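Local coordinates for periplasmic solute binding protein (PDB 4RY1), which probably binds a sugar or related solute in the bacterial periplasm and delivers it to an ABC-type importer, at residues T116-I121 with I171-R176; T125-A130 with E242-Y247; G164-L169 with F227-V232; R236-G241 with Y254-N259. One frame throughout, in Å; residues are numbered along the deposited sequence. Where two conformers were deposited one is given.

Interaction 1 (T116-I121 with I171-R176)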
loop_
_atom_site.group_PDB
_atom_site.type_symbol
_atom_site.label_atom_id
_atom_site.label_comp_id
_atom_site.label_asym_id
_atom_site.label_seq_id
_atom_site.Cartn_x
_atom_site.Cartn_y
_atom_site.Cartn_z
ATOM N N THR A 116 3.628 4.556 -4.940
ATOM C CA THR A 116 2.428 4.954 -4.209
ATOM C C THR A 116 2.808 5.450 -2.818
ATOM O O THR A 116 3.882 5.123 -2.296
ATOM C CB THR A 116 1.412 3.790 -4.137
ATOM O OG1 THR A 116 0.154 4.266 -3.661
ATOM C CG2 THR A 116 1.866 2.666 -3.232
ATOM N N SER A 117 1.955 6.310 -2.272
ATOM C CA SER A 117 2.150 6.921 -0.965
ATOM C C SER A 117 0.889 6.786 -0.160
ATOM O O SER A 117 -0.215 6.757 -0.726
ATOM C CB SER A 117 2.499 8.402 -1.098
ATOM O OG SER A 117 3.654 8.589 -1.894
ATOM N N ARG A 118 1.058 6.713 1.160
ATOM C CA ARG A 118 -0.077 6.816 2.079
ATOM C C ARG A 118 -0.550 8.280 2.144
ATOM O O ARG A 118 0.254 9.189 2.347
ATOM C CB ARG A 118 0.308 6.396 3.500
ATOM C CG ARG A 118 0.565 4.924 3.747
ATOM C CD ARG A 118 -0.723 4.137 3.827
ATOM N NE ARG A 118 -0.498 2.738 4.191
ATOM C CZ ARG A 118 -1.449 1.840 4.384
ATOM N NH1 ARG A 118 -2.728 2.154 4.283
ATOM N NH2 ARG A 118 -1.111 0.586 4.649
ATOM N N SER A 119 -1.847 8.510 2.001
ATOM C CA SER A 119 -2.406 9.846 2.167
ATOM C C SER A 119 -3.857 9.740 2.624
ATOM O O SER A 119 -4.470 8.685 2.568
ATOM C CB SER A 119 -2.220 10.675 0.904
ATOM O OG SER A 119 -2.836 10.064 -0.217
ATOM N N MET A 120 -4.366 10.832 3.177
ATOM C CA MET A 120 -5.756 10.881 3.591
ATOM C C MET A 120 -6.716 11.115 2.431
ATOM O O MET A 120 -6.522 12.014 1.604
ATOM C CB MET A 120 -5.945 11.975 4.628
ATOM C CG MET A 120 -5.352 11.600 5.965
ATOM S SD MET A 120 -6.144 10.196 6.791
ATOM C CE MET A 120 -5.346 10.385 8.385
ATOM N N ILE A 121 -7.784 10.334 2.417
ATOM C CA ILE A 121 -8.905 10.498 1.509
ATOM C C ILE A 121 -10.089 10.773 2.442
ATOM O O ILE A 121 -10.354 10.000 3.351
ATOM C CB ILE A 121 -9.140 9.237 0.653
ATOM C CG1 ILE A 121 -7.898 8.951 -0.183
ATOM C CG2 ILE A 121 -10.381 9.404 -0.211
ATOM C CD1 ILE A 121 -7.720 9.932 -1.305
ATOM N N ILE A 171 -3.240 1.994 10.491
ATOM C CA ILE A 171 -3.049 2.847 11.676
ATOM C C ILE A 171 -1.656 2.647 12.274
ATOM O O ILE A 171 -1.084 3.617 12.795
ATOM C CB ILE A 171 -4.165 2.685 12.723
ATOM C CG1 ILE A 171 -5.548 2.849 12.081
ATOM C CG2 ILE A 171 -3.970 3.677 13.877
ATOM C CD1 ILE A 171 -5.805 4.158 11.371
ATOM N N LEU A 172 -1.085 1.454 12.149
ATOM C CA LEU A 172 0.333 1.256 12.515
ATOM C C LEU A 172 1.211 2.208 11.714
ATOM O O LEU A 172 2.141 2.817 12.231
ATOM C CB LEU A 172 0.779 -0.174 12.269
ATOM C CG LEU A 172 2.253 -0.466 12.540
ATOM C CD1 LEU A 172 2.544 -0.282 14.009
ATOM C CD2 LEU A 172 2.577 -1.882 12.095
ATOM N N THR A 173 0.900 2.327 10.431
ATOM C CA THR A 173 1.696 3.148 9.527
ATOM C C THR A 173 1.474 4.622 9.824
ATOM O O THR A 173 2.391 5.427 9.771
ATOM C CB THR A 173 1.362 2.824 8.060
ATOM O OG1 THR A 173 1.562 1.424 7.853
ATOM C CG2 THR A 173 2.233 3.610 7.132
ATOM N N LEU A 174 0.238 4.979 10.146
ATOM C CA LEU A 174 -0.081 6.351 10.558
ATOM C C LEU A 174 0.742 6.746 11.811
ATOM O O LEU A 174 1.328 7.832 11.884
ATOM C CB LEU A 174 -1.574 6.493 10.842
ATOM C CG LEU A 174 -2.106 7.916 11.068
ATOM C CD1 LEU A 174 -2.058 8.753 9.806
ATOM C CD2 LEU A 174 -3.525 7.883 11.619
ATOM N N GLY A 175 0.777 5.826 12.767
ATOM C CA GLY A 175 1.571 5.976 13.994
ATOM C C GLY A 175 3.052 6.102 13.652
ATOM O O GLY A 175 3.760 6.952 14.189
ATOM N N ARG A 176 3.529 5.233 12.765
ATOM C CA ARG A 176 4.924 5.302 12.298
ATOM C C ARG A 176 5.252 6.676 11.709
ATOM O O ARG A 176 6.348 7.223 11.947
ATOM C CB ARG A 176 5.194 4.223 11.253
ATOM C CG ARG A 176 6.639 4.234 10.779
ATOM C CD ARG A 176 6.737 4.350 9.289
ATOM N NE ARG A 176 8.088 4.546 8.780
ATOM C CZ ARG A 176 8.443 5.554 8.004
ATOM N NH1 ARG A 176 7.547 6.432 7.585
ATOM N NH2 ARG A 176 9.702 5.660 7.594
HETATM O O HOH W 1 1.674 0.662 5.165
#
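Arg118 and Thr173 meet through their aliphatic parts: the methyl CG2 of Thr173 lies 4.0 Å from CG of Arg118, and the two side chains cross at about a right angle. Beside them, Met120 CE comes to 3.9 Å from Leu174 CD1, again crosswise; the methionine has a second conformer, so this buried apolar touch is less certain. A water also bridges Arg118 and Thr173. It accepts a hydrogen bond from Arg118 NH2 at 2.8 Å, lying in the guanidinium plane at its edge, and donates one to Thr173 OG1, also at 2.8 Å. The contact packs helix 169-183 against one face of the long strand 107-123 in the mixed sheet of a periplasmic binding protein. Further out, the guanidinium is fixed by NH1 bonding to the carbonyl of Tyr247 on the adjacent strand and by a cation-pi contact with Trp249. The arginine chain turns at chi2 (-77°) and then runs extended, which carries the guanidinium out across the strand direction to these partners. Thr173 OG1 sits beside its own backbone N (chi1 -56°), where it also bonds to the carbonyl of Leu169 one helical turn back, while the side chain of Tyr247 packs on Met120, Thr173 and Leu174.

Interaction 2 (T125-A130 with E242-Y247)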
loop_
_atom_site.group_PDB
_atom_site.type_symbol
_atom_site.label_atom_id
_atom_site.label_comp_id
_atom_site.label_asym_id
_atom_site.label_seq_id
_atom_site.Cartn_x
_atom_site.Cartn_y
_atom_site.Cartn_z
ATOM N N THR A 125 -18.566 15.664 2.167
ATOM C CA THR A 125 -19.934 15.923 2.623
ATOM C C THR A 125 -20.028 15.779 4.140
ATOM O O THR A 125 -20.552 16.633 4.849
ATOM C CB THR A 125 -20.931 14.989 1.922
ATOM O OG1 THR A 125 -20.781 15.131 0.506
ATOM C CG2 THR A 125 -22.380 15.306 2.303
ATOM N N THR A 126 -19.490 14.685 4.636
ATOM C CA THR A 126 -19.495 14.438 6.081
ATOM C C THR A 126 -18.727 15.485 6.913
ATOM O O THR A 126 -19.231 15.972 7.924
ATOM C CB THR A 126 -18.980 13.035 6.397
ATOM O OG1 THR A 126 -19.653 12.094 5.552
ATOM C CG2 THR A 126 -19.252 12.715 7.848
ATOM N N TRP A 127 -17.504 15.812 6.500
ATOM C CA TRP A 127 -16.711 16.842 7.193
ATOM C C TRP A 127 -17.430 18.210 7.206
ATOM O O TRP A 127 -17.452 18.908 8.229
ATOM C CB TRP A 127 -15.315 16.961 6.546
ATOM C CG TRP A 127 -14.386 15.837 6.972
ATOM C CD1 TRP A 127 -14.351 14.540 6.467
ATOM C CD2 TRP A 127 -13.407 15.880 8.026
ATOM N NE1 TRP A 127 -13.395 13.818 7.121
ATOM C CE2 TRP A 127 -12.805 14.599 8.084
ATOM C CE3 TRP A 127 -12.970 16.869 8.924
ATOM C CZ2 TRP A 127 -11.808 14.279 8.996
ATOM C CZ3 TRP A 127 -11.963 16.538 9.841
ATOM C CH2 TRP A 127 -11.398 15.251 9.863
ATOM N N ASP A 128 -18.015 18.566 6.069
ATOM C CA ASP A 128 -18.811 19.807 5.916
ATOM C C ASP A 128 -20.052 19.780 6.837
ATOM O O ASP A 128 -20.358 20.769 7.504
ATOM C CB ASP A 128 -19.238 20.025 4.451
ATOM C CG ASP A 128 -18.096 20.508 3.558
ATOM O OD1 ASP A 128 -17.018 20.855 4.087
ATOM O OD2 ASP A 128 -18.294 20.537 2.326
ATOM N N ASN A 129 -20.737 18.639 6.903
ATOM C CA ASN A 129 -21.892 18.483 7.812
ATOM C C ASN A 129 -21.505 18.599 9.300
ATOM O O ASN A 129 -22.256 19.147 10.102
ATOM C CB ASN A 129 -22.637 17.165 7.549
ATOM C CG ASN A 129 -23.362 17.146 6.208
ATOM O OD1 ASN A 129 -23.547 18.180 5.554
ATOM N ND2 ASN A 129 -23.817 15.966 5.811
ATOM N N ALA A 130 -20.342 18.067 9.656
ATOM C CA ALA A 130 -19.778 18.243 11.013
ATOM C C ALA A 130 -19.311 19.673 11.313
ATOM O O ALA A 130 -19.140 20.031 12.470
ATOM C CB ALA A 130 -18.617 17.288 11.235
ATOM N N GLU A 242 -20.546 7.600 6.959
ATOM C CA GLU A 242 -20.361 7.620 8.420
ATOM C C GLU A 242 -18.875 7.582 8.810
ATOM O O GLU A 242 -18.439 8.214 9.771
ATOM C CB GLU A 242 -21.096 6.455 9.081
ATOM C CG GLU A 242 -22.601 6.686 9.137
ATOM C CD GLU A 242 -23.414 5.469 9.492
ATOM O OE1 GLU A 242 -22.835 4.421 9.829
ATOM O OE2 GLU A 242 -24.658 5.590 9.431
ATOM N N LEU A 243 -18.120 6.766 8.092
ATOM C CA LEU A 243 -16.653 6.786 8.187
ATOM C C LEU A 243 -16.143 7.748 7.133
ATOM O O LEU A 243 -16.221 7.479 5.931
ATOM C CB LEU A 243 -16.070 5.392 7.978
ATOM C CG LEU A 243 -16.587 4.268 8.882
ATOM C CD1 LEU A 243 -16.001 2.933 8.466
ATOM C CD2 LEU A 243 -16.271 4.576 10.334
ATOM N N ALA A 244 -15.627 8.873 7.603
ATOM C CA ALA A 244 -15.427 10.033 6.744
ATOM C C ALA A 244 -13.998 10.196 6.216
ATOM O O ALA A 244 -13.645 11.228 5.657
ATOM C CB ALA A 244 -15.867 11.293 7.454
ATOM N N GLY A 245 -13.190 9.163 6.358
ATOM C CA GLY A 245 -11.812 9.226 5.917
ATOM C C GLY A 245 -11.204 7.847 5.887
ATOM O O GLY A 245 -11.627 6.966 6.625
ATOM N N MET A 246 -10.166 7.710 5.070
ATOM C CA MET A 246 -9.277 6.552 5.104
ATOM C C MET A 246 -7.856 7.008 4.807
ATOM O O MET A 246 -7.645 7.926 4.015
ATOM C CB MET A 246 -9.695 5.487 4.076
ATOM C CG MET A 246 -10.944 4.710 4.439
ATOM S SD MET A 246 -10.863 3.533 5.830
ATOM C CE MET A 246 -12.658 3.273 5.967
ATOM N N TYR A 247 -6.899 6.339 5.436
ATOM C CA TYR A 247 -5.472 6.566 5.217
ATOM C C TYR A 247 -4.978 5.455 4.303
ATOM O O TYR A 247 -4.532 4.414 4.761
ATOM C CB TYR A 247 -4.725 6.561 6.559
ATOM C CG TYR A 247 -3.245 6.811 6.536
ATOM C CD1 TYR A 247 -2.715 8.011 6.079
ATOM C CD2 TYR A 247 -2.364 5.873 7.060
ATOM C CE1 TYR A 247 -1.345 8.249 6.125
ATOM C CE2 TYR A 247 -0.999 6.114 7.110
ATOM C CZ TYR A 247 -0.496 7.305 6.653
ATOM O OH TYR A 247 0.877 7.508 6.714
#
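Trp127 and Thr126, neighbours on one turn of helix 124-130, close on Ala244 from two directions. In this solute-binding protein the contact fastens the short helix that follows strand 107-123 to the loop leading into strand 245-249, next to the backbone bond of Ala244 with Asn123, where these two strands pair antiparallel. The indole comes edge-on. Its NE1 donates to the carbonyl O of Ala244 at 3.0 Å, and that oxygen lies almost exactly in the ring plane. The bond is nevertheless bent, with an N-H...O angle of 142°, and from the carbonyl's side the donor stands well above the peptide plane, 52° out of it, rather than on a lone pair. The methyl of Ala244 sits off to one side of the ring plane beside the pyrrole, 3.7 Å from CD1 of Trp127. Thr126, one residue earlier on the helix, meets the same methyl with CB and CG2: CG2, placed anti to the backbone N by the threonine's first torsion, is 3.7 Å from Ala244 CB. The same torsion (chi1 -49°) sets OG1 beside the backbone N, where it bonds to the carbonyl of Gly241, the residue before Glu242. Around the indole, Phe148 and Tyr134 make edge-to-face contacts, and Phe148 also touches Thr126 and Ala244, so aromatic side chains pack round this buried bond. Ala244 CB touches both helix residues, lying 3.5 Å from Trp127 NE1 and 3.7 Å from Thr126 CB.

Interaction 3 (G164-L169 with F227-V232)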
loop_
_atom_site.group_PDB
_atom_site.type_symbol
_atom_site.label_atom_id
_atom_site.label_comp_id
_atom_site.label_asym_id
_atom_site.label_seq_id
_atom_site.Cartn_x
_atom_site.Cartn_y
_atom_site.Cartn_z
ATOM N N GLY A 164 -10.385 -3.004 8.861
ATOM C CA GLY A 164 -11.248 -3.322 10.011
ATOM C C GLY A 164 -10.515 -4.069 11.110
ATOM O O GLY A 164 -9.477 -3.621 11.598
ATOM N N ALA A 165 -11.074 -5.220 11.482
ATOM C CA ALA A 165 -10.513 -6.096 12.519
ATOM C C ALA A 165 -9.615 -7.191 11.941
ATOM O O ALA A 165 -9.058 -7.984 12.685
ATOM C CB ALA A 165 -11.615 -6.708 13.356
ATOM N N SER A 166 -9.477 -7.233 10.619
ATOM C CA SER A 166 -8.620 -8.223 9.958
ATOM C C SER A 166 -7.138 -7.856 10.056
ATOM O O SER A 166 -6.274 -8.722 10.224
ATOM C CB SER A 166 -9.038 -8.404 8.488
ATOM O OG SER A 166 -10.333 -8.976 8.424
ATOM N N ASP A 167 -6.848 -6.568 9.943
ATOM C CA ASP A 167 -5.478 -6.088 9.858
ATOM C C ASP A 167 -5.546 -4.591 10.123
ATOM O O ASP A 167 -6.455 -3.935 9.630
ATOM C CB ASP A 167 -4.991 -6.514 8.455
ATOM C CG ASP A 167 -3.874 -5.698 7.861
ATOM O OD1 ASP A 167 -3.818 -4.467 7.982
ATOM O OD2 ASP A 167 -3.053 -6.363 7.173
ATOM N N VAL A 168 -4.631 -4.065 10.942
ATOM C CA VAL A 168 -4.617 -2.632 11.272
ATOM C C VAL A 168 -3.259 -2.018 10.879
ATOM O O VAL A 168 -2.710 -1.138 11.525
ATOM C CB VAL A 168 -5.042 -2.342 12.728
ATOM C CG1 VAL A 168 -5.325 -0.846 12.921
ATOM C CG2 VAL A 168 -6.272 -3.184 13.069
ATOM N N LEU A 169 -2.737 -2.467 9.751
ATOM C CA LEU A 169 -1.484 -1.913 9.236
ATOM C C LEU A 169 -1.613 -0.422 8.933
ATOM O O LEU A 169 -0.662 0.345 9.110
ATOM C CB LEU A 169 -1.053 -2.641 7.961
ATOM C CG LEU A 169 0.168 -2.088 7.209
ATOM C CD1 LEU A 169 1.419 -2.061 8.063
ATOM C CD2 LEU A 169 0.436 -2.879 5.945
ATOM N N PHE A 227 -18.792 -6.112 11.953
ATOM C CA PHE A 227 -19.008 -6.276 10.509
ATOM C C PHE A 227 -18.481 -7.572 9.921
ATOM O O PHE A 227 -18.638 -7.816 8.719
ATOM C CB PHE A 227 -18.450 -5.068 9.759
ATOM C CG PHE A 227 -19.209 -3.827 10.050
ATOM C CD1 PHE A 227 -20.365 -3.534 9.339
ATOM C CD2 PHE A 227 -18.820 -2.990 11.073
ATOM C CE1 PHE A 227 -21.099 -2.416 9.637
ATOM C CE2 PHE A 227 -19.556 -1.869 11.386
ATOM C CZ PHE A 227 -20.702 -1.582 10.673
ATOM N N GLY A 228 -17.850 -8.390 10.758
ATOM C CA GLY A 228 -17.335 -9.703 10.341
ATOM C C GLY A 228 -16.157 -9.576 9.381
ATOM O O GLY A 228 -15.256 -8.762 9.578
ATOM N N ARG A 229 -16.188 -10.391 8.331
ATOM C CA ARG A 229 -15.076 -10.481 7.356
ATOM C C ARG A 229 -15.299 -9.648 6.089
ATOM O O ARG A 229 -14.492 -9.681 5.155
ATOM C CB ARG A 229 -14.812 -11.949 6.957
ATOM C CG ARG A 229 -13.808 -12.729 7.819
ATOM C CD ARG A 229 -12.744 -11.826 8.438
ATOM N NE ARG A 229 -11.407 -12.394 8.629
ATOM C CZ ARG A 229 -10.351 -12.159 7.842
ATOM N NH1 ARG A 229 -10.444 -11.401 6.750
ATOM N NH2 ARG A 229 -9.179 -12.703 8.142
ATOM N N THR A 230 -16.397 -8.905 6.077
ATOM C CA THR A 230 -16.754 -8.047 4.957
ATOM C C THR A 230 -15.680 -6.993 4.674
ATOM O O THR A 230 -15.181 -6.345 5.588
ATOM C CB THR A 230 -18.095 -7.346 5.218
ATOM O OG1 THR A 230 -19.074 -8.330 5.564
ATOM C CG2 THR A 230 -18.585 -6.564 3.985
ATOM N N ASN A 231 -15.357 -6.817 3.397
ATOM C CA ASN A 231 -14.436 -5.783 2.968
ATOM C C ASN A 231 -14.938 -4.437 3.476
ATOM O O ASN A 231 -16.100 -4.080 3.312
ATOM C CB ASN A 231 -14.348 -5.734 1.443
ATOM C CG ASN A 231 -13.607 -6.919 0.846
ATOM O OD1 ASN A 231 -12.636 -7.427 1.420
ATOM N ND2 ASN A 231 -14.066 -7.368 -0.315
ATOM N N VAL A 232 -14.062 -3.664 4.090
ATOM C CA VAL A 232 -14.498 -2.362 4.620
ATOM C C VAL A 232 -14.977 -1.433 3.499
ATOM O O VAL A 232 -15.897 -0.647 3.700
ATOM C CB VAL A 232 -13.404 -1.726 5.490
ATOM C CG1 VAL A 232 -13.755 -0.299 5.886
ATOM C CG2 VAL A 232 -13.269 -2.538 6.763
#
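Val232 and Gly164 form the close-packed end of this contact. The valine methyl CG2 rests directly on the glycine backbone, 3.6 Å from Gly164 N and 3.9 Å from Gly164 CA. Both residues are buried, and Gly164 has positive phi (61°). At the other end the contact is looser. The poorly ordered Arg229, exposed to solvent, is modelled with its chain folded back at chi2 and chi3 so that the guanidinium lies over Ser166. There, as modelled, the serine meets one face of the flat group, its CB 3.7 Å above the plane and toward the rim. Although Ser166 OG is 2.9 Å from Arg229 NH1, the angle is poor and the pair is not hydrogen-bonded; given the disorder, this approach and the placing of the guanidinium are uncertain. Two connecting loops meet here, one leading into helix 169-183 and the other linking helices 221-225 and 236-239 in this binding-protein fold. The second is shaped by a type II' beta turn from Phe227 to Thr230, which Thr230 OG1 braces by donating to Phe227 O at 3.2 Å. The first ends in an Asx turn: Asp167 OD1 accepts from Leu169 N at 2.9 Å, next to Val168 at the N-cap position. This loop is also tied to helix 371-385, with Ser166 O bonded to Gln375 and Val168 N to Thr378.

Interaction 4 (R236-G241 with Y254-N259)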
loop_
_atom_site.group_PDB
_atom_site.type_symbol
_atom_site.label_atom_id
_atom_site.label_comp_id
_atom_site.label_asym_id
_atom_site.label_seq_id
_atom_site.Cartn_x
_atom_site.Cartn_y
_atom_site.Cartn_z
ATOM N N ARG A 236 -21.608 -0.537 4.992
ATOM C CA ARG A 236 -22.522 0.585 4.857
ATOM C C ARG A 236 -21.940 1.871 5.435
ATOM O O ARG A 236 -22.114 2.925 4.836
ATOM C CB ARG A 236 -23.876 0.281 5.516
ATOM N N PRO A 237 -21.259 1.799 6.607
ATOM C CA PRO A 237 -20.724 3.067 7.098
ATOM C C PRO A 237 -19.702 3.759 6.196
ATOM O O PRO A 237 -19.597 4.992 6.248
ATOM C CB PRO A 237 -20.078 2.679 8.426
ATOM C CG PRO A 237 -20.919 1.543 8.905
ATOM C CD PRO A 237 -21.156 0.747 7.638
ATOM N N TRP A 238 -18.967 3.018 5.377
ATOM C CA TRP A 238 -18.087 3.663 4.380
ATOM C C TRP A 238 -18.900 4.218 3.219
ATOM O O TRP A 238 -18.768 5.384 2.827
ATOM C CB TRP A 238 -17.016 2.687 3.877
ATOM C CG TRP A 238 -16.163 3.239 2.763
ATOM C CD1 TRP A 238 -16.053 2.744 1.491
ATOM C CD2 TRP A 238 -15.294 4.379 2.825
ATOM N NE1 TRP A 238 -15.178 3.515 0.757
ATOM C CE2 TRP A 238 -14.694 4.520 1.552
ATOM C CE3 TRP A 238 -14.965 5.294 3.829
ATOM C CZ2 TRP A 238 -13.798 5.547 1.260
ATOM C CZ3 TRP A 238 -14.088 6.316 3.543
ATOM C CH2 TRP A 238 -13.509 6.438 2.271
ATOM N N ILE A 239 -19.762 3.370 2.681
ATOM C CA ILE A 239 -20.542 3.722 1.509
ATOM C C ILE A 239 -21.417 4.930 1.848
ATOM O O ILE A 239 -21.567 5.845 1.044
ATOM C CB ILE A 239 -21.369 2.516 1.005
ATOM C CG1 ILE A 239 -20.431 1.431 0.444
ATOM C CG2 ILE A 239 -22.375 2.947 -0.058
ATOM C CD1 ILE A 239 -21.111 0.133 0.065
ATOM N N ASN A 240 -21.994 4.965 3.042
ATOM C CA ASN A 240 -22.898 6.077 3.330
ATOM C C ASN A 240 -22.295 7.285 4.078
ATOM O O ASN A 240 -23.021 8.173 4.530
ATOM C CB ASN A 240 -24.173 5.575 3.993
ATOM C CG ASN A 240 -24.022 5.353 5.476
ATOM O OD1 ASN A 240 -22.949 5.532 6.058
ATOM N ND2 ASN A 240 -25.113 4.957 6.104
ATOM N N GLY A 241 -20.974 7.329 4.195
ATOM C CA GLY A 241 -20.296 8.509 4.722
ATOM C C GLY A 241 -20.179 8.648 6.218
ATOM O O GLY A 241 -19.741 9.693 6.708
ATOM N N TYR A 254 -8.905 3.574 -6.114
ATOM C CA TYR A 254 -9.928 3.066 -7.044
ATOM C C TYR A 254 -10.778 2.003 -6.349
ATOM O O TYR A 254 -11.996 2.001 -6.442
ATOM C CB TYR A 254 -9.301 2.511 -8.332
ATOM C CG TYR A 254 -9.058 3.535 -9.415
ATOM C CD1 TYR A 254 -8.770 4.861 -9.107
ATOM C CD2 TYR A 254 -9.103 3.173 -10.739
ATOM C CE1 TYR A 254 -8.556 5.798 -10.104
ATOM C CE2 TYR A 254 -8.883 4.102 -11.737
ATOM C CZ TYR A 254 -8.610 5.419 -11.408
ATOM O OH TYR A 254 -8.418 6.382 -12.391
ATOM N N THR A 255 -10.119 1.111 -5.621
ATOM C CA THR A 255 -10.827 0.076 -4.866
ATOM C C THR A 255 -11.809 0.658 -3.850
ATOM O O THR A 255 -12.960 0.213 -3.727
ATOM C CB THR A 255 -9.840 -0.856 -4.156
ATOM O OG1 THR A 255 -8.982 -1.467 -5.131
ATOM C CG2 THR A 255 -10.580 -1.917 -3.354
ATOM N N TYR A 256 -11.350 1.635 -3.070
ATOM C CA TYR A 256 -12.231 2.252 -2.056
ATOM C C TYR A 256 -13.307 3.160 -2.642
ATOM O O TYR A 256 -14.343 3.399 -2.017
ATOM C CB TYR A 256 -11.430 2.958 -0.937
ATOM C CG TYR A 256 -10.892 1.926 0.027
ATOM C CD1 TYR A 256 -9.860 1.094 -0.350
ATOM C CD2 TYR A 256 -11.472 1.729 1.287
ATOM C CE1 TYR A 256 -9.380 0.107 0.488
ATOM C CE2 TYR A 256 -11.006 0.728 2.138
ATOM C CZ TYR A 256 -9.948 -0.071 1.739
ATOM O OH TYR A 256 -9.452 -1.105 2.512
ATOM N N SER A 257 -13.074 3.632 -3.860
ATOM C CA SER A 257 -14.041 4.443 -4.570
ATOM C C SER A 257 -15.126 3.599 -5.237
ATOM O O SER A 257 -16.208 4.105 -5.538
ATOM C CB SER A 257 -13.327 5.269 -5.643
ATOM O OG SER A 257 -12.582 6.323 -5.068
ATOM N N SER A 258 -14.839 2.307 -5.414
ATOM C CA SER A 258 -15.569 1.436 -6.362
ATOM C C SER A 258 -17.054 1.274 -6.021
ATOM O O SER A 258 -17.897 1.219 -6.911
ATOM C CB SER A 258 -14.875 0.063 -6.500
ATOM O OG SER A 258 -14.976 -0.744 -5.322
ATOM N N ASN A 259 -17.375 1.235 -4.732
ATOM C CA ASN A 259 -18.775 1.051 -4.291
ATOM C C ASN A 259 -19.443 2.319 -3.709
ATOM O O ASN A 259 -20.542 2.247 -3.141
ATOM C CB ASN A 259 -18.860 -0.115 -3.294
ATOM C CG ASN A 259 -18.246 -1.402 -3.842
ATOM O OD1 ASN A 259 -18.540 -1.821 -4.963
ATOM N ND2 ASN A 259 -17.410 -2.041 -3.048
#
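Trp238 reaches across to Tyr256 with its indole N-H, and NE1 donates to the backbone carbonyl O of Tyr256 at 2.9 Å. The bond is nearly straight (170°); the oxygen lies in the indole plane, and the donor is tilted only slightly from the carbonyl plane. With CG anti to the backbone N (chi1 175°), the ring extends from the short helix 236-239 toward helix 253-257. The phenol ring of Tyr256 then turns its edge to a face of Trp238 in a T-shaped arrangement, centroids 5.8 Å apart and planes at 77°, with Tyr256 CD2 over the rim of the indole. One residue on, Ile239 packs against Asn259, the last residue of 254-259: CG2 is 3.7 Å from Asn259 O and CD1 is 4.1 Å from Asn259 CB. At Asn240 the chain leaves the helix, its N bonded to Arg236 O at 2.7 Å. Tyr256 OH is held by the carbonyl of Ala162 and Asn259 ND2 by that of Tyr233. The two short helices flank strand 245-249 in sequence, and they meet over it: Trp238 packs on Met246 of that strand and Leu266 of strand 266-268, while Tyr256 packs on Leu248.

In the fold
Strand 245-249 ties most of these contacts together. Interactions 1 and 2, with centres 17 Å apart, join through the antiparallel pair 107-123 and 245-249, where Ile121 O probably accepts from Met246 N at 2.9 Å. Interactions 2 and 4 are closer, about 12 Å between centres, and Leu243 N probably bonds to Pro237 O at 3.0 Å. Interaction 3 lies about 14 Å from interaction 4, centre to centre; its Val232 packs by CG1 on Met246 CE of interaction 2 at 3.7 Å. A bound glycerol, probably from the crystallisation liquor, lies about 4 Å from the Met120 side chain, and Tyr247 OH bonds to a glycerol; whether either marks the solute site remains open.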